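Local coordinates for WbbM protein (Klebsiella pneumoniae, PDB 6U4B) that is a bifunctional, trimeric O-antigen polymerase, probably joining two glycosyltransferase activities in one chain, one of them in a metal-binding family 8 domain, at residues A[425-430]-A[515-520]. Numbering follows the deposited sequence.
Sequences NNLVAA and YSRVTF
V428, A429 and A430 pair with V518, T519 and F520 as two parallel strands in the mixed sheet of the glycosyltransferase domain, consistent with the GT-A fold of family 8, with 518-521 beside 428-432. The tight part is this ladder: T519 sits between two backbone bonds, its N giving to V428 O (2.9 Å) and its O receiving A430 N. On the face that carries V428 and V518, CG2 of V428 meets CG2 of V518 at 3.6 Å, and F472 of the adjoining strand 472-473 touches both V518 and A430; on the other face the A429 methyl lies beside T519 CB. The A430 side chain is about 11 Å from that of D406, a magnesium ligand.

Ahead of the strands polar groups take over and N425 is exposed, while L427 stays buried. R517 O takes L427 N at 2.8 Å and, more weakly, V428 N. The arginine chain bends at chi2 and chi3 (-73° and -57°), which folds the guanidinium back over L427, whose CG lies over the centre of one face. NH2 then bonds N425 O at 2.6 Å and also makes a salt bridge to E487 OE2 of helix 481-487. A water joins R517 NE to the amide oxygens of N425 and N426. The other end of the N426 amide reaches back to the ladder: ND2 donates to T519 OG1 at 2.9 Å, nearly straight at 168°, with the hydroxyl oxygen in the amide plane.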
# COMPACT_ATOMS: atom_id res chain seq x y z
N ASN A 425 18.54 -27.99 -29.18
CA ASN A 425 18.77 -27.07 -30.28
C ASN A 425 17.47 -26.54 -30.87
O ASN A 425 17.46 -26.02 -31.99
CB ASN A 425 19.63 -27.71 -31.37
CG ASN A 425 19.06 -29.02 -31.88
OD1 ASN A 425 17.88 -29.33 -31.67
ND2 ASN A 425 19.89 -29.80 -32.56
N ASN A 426 16.36 -26.67 -30.14
CA ASN A 426 15.13 -26.01 -30.55
C ASN A 426 15.33 -24.50 -30.54
O ASN A 426 16.12 -23.96 -29.77
CB ASN A 426 13.96 -26.40 -29.64
CG ASN A 426 13.39 -27.75 -29.98
OD1 ASN A 426 13.62 -28.29 -31.06
ND2 ASN A 426 12.61 -28.32 -29.06
N LEU A 427 14.60 -23.81 -31.42
CA LEU A 427 14.80 -22.38 -31.56
C LEU A 427 14.04 -21.59 -30.51
O LEU A 427 14.51 -20.53 -30.08
CB LEU A 427 14.40 -21.93 -32.96
CG LEU A 427 15.21 -22.59 -34.08
CD1 LEU A 427 14.78 -22.06 -35.44
CD2 LEU A 427 16.70 -22.37 -33.85
N VAL A 428 12.87 -22.07 -30.08
CA VAL A 428 12.05 -21.37 -29.09
C VAL A 428 11.35 -22.38 -28.19
O VAL A 428 11.25 -23.57 -28.49
CB VAL A 428 10.99 -20.46 -29.75
CG1 VAL A 428 11.63 -19.28 -30.45
CG2 VAL A 428 10.12 -21.26 -30.71
N ALA A 429 10.87 -21.86 -27.06
CA ALA A 429 9.91 -22.54 -26.21
C ALA A 429 8.69 -21.65 -26.09
O ALA A 429 8.83 -20.44 -25.87
CB ALA A 429 10.49 -22.86 -24.83
N ALA A 430 7.50 -22.23 -26.24
CA ALA A 430 6.28 -21.44 -26.27
C ALA A 430 5.10 -22.34 -25.91
O ALA A 430 5.23 -23.56 -25.82
CB ALA A 430 6.06 -20.78 -27.64
N TYR A 515 8.99 -23.86 -37.14
CA TYR A 515 8.23 -25.11 -37.16
C TYR A 515 9.15 -26.31 -36.93
O TYR A 515 10.24 -26.40 -37.50
CB TYR A 515 7.50 -25.28 -38.49
CG TYR A 515 6.65 -26.53 -38.52
CD1 TYR A 515 5.55 -26.66 -37.69
CD2 TYR A 515 6.95 -27.59 -39.37
CE1 TYR A 515 4.77 -27.80 -37.69
CE2 TYR A 515 6.17 -28.74 -39.39
CZ TYR A 515 5.08 -28.83 -38.55
OH TYR A 515 4.30 -29.96 -38.55
N SER A 516 8.69 -27.23 -36.08
CA SER A 516 9.41 -28.42 -35.64
C SER A 516 10.67 -28.09 -34.85
O SER A 516 11.50 -28.98 -34.62
CB SER A 516 9.76 -29.35 -36.82
OG SER A 516 10.76 -28.79 -37.64
N ARG A 517 10.84 -26.84 -34.43
CA ARG A 517 11.95 -26.42 -33.58
C ARG A 517 11.42 -25.73 -32.33
O ARG A 517 11.99 -24.75 -31.85
CB ARG A 517 12.90 -25.49 -34.34
CG ARG A 517 13.31 -25.98 -35.73
CD ARG A 517 14.29 -27.15 -35.68
NE ARG A 517 15.49 -26.84 -34.92
CZ ARG A 517 16.50 -26.10 -35.37
NH1 ARG A 517 16.46 -25.59 -36.60
NH2 ARG A 517 17.56 -25.88 -34.60
N VAL A 518 10.30 -26.23 -31.80
CA VAL A 518 9.59 -25.57 -30.71
C VAL A 518 9.47 -26.55 -29.55
O VAL A 518 8.95 -27.66 -29.72
CB VAL A 518 8.21 -25.07 -31.15
CG1 VAL A 518 7.44 -24.51 -29.96
CG2 VAL A 518 8.34 -24.02 -32.24
N THR A 519 9.95 -26.14 -28.38
CA THR A 519 9.63 -26.80 -27.12
C THR A 519 8.30 -26.24 -26.61
O THR A 519 8.11 -25.03 -26.58
CB THR A 519 10.73 -26.58 -26.08
OG1 THR A 519 11.91 -27.30 -26.48
CG2 THR A 519 10.28 -27.07 -24.71
N PHE A 520 7.38 -27.13 -26.24
CA PHE A 520 6.04 -26.71 -25.86
C PHE A 520 5.96 -26.54 -24.35
O PHE A 520 6.21 -27.48 -23.59
CB PHE A 520 5.00 -27.70 -26.37
CG PHE A 520 4.90 -27.72 -27.87
CD1 PHE A 520 4.31 -26.66 -28.55
CD2 PHE A 520 5.41 -28.78 -28.60
CE1 PHE A 520 4.22 -26.67 -29.92
CE2 PHE A 520 5.32 -28.79 -29.98
CZ PHE A 520 4.72 -27.73 -30.65
O HOH W 1 15.60 -28.55 -33.02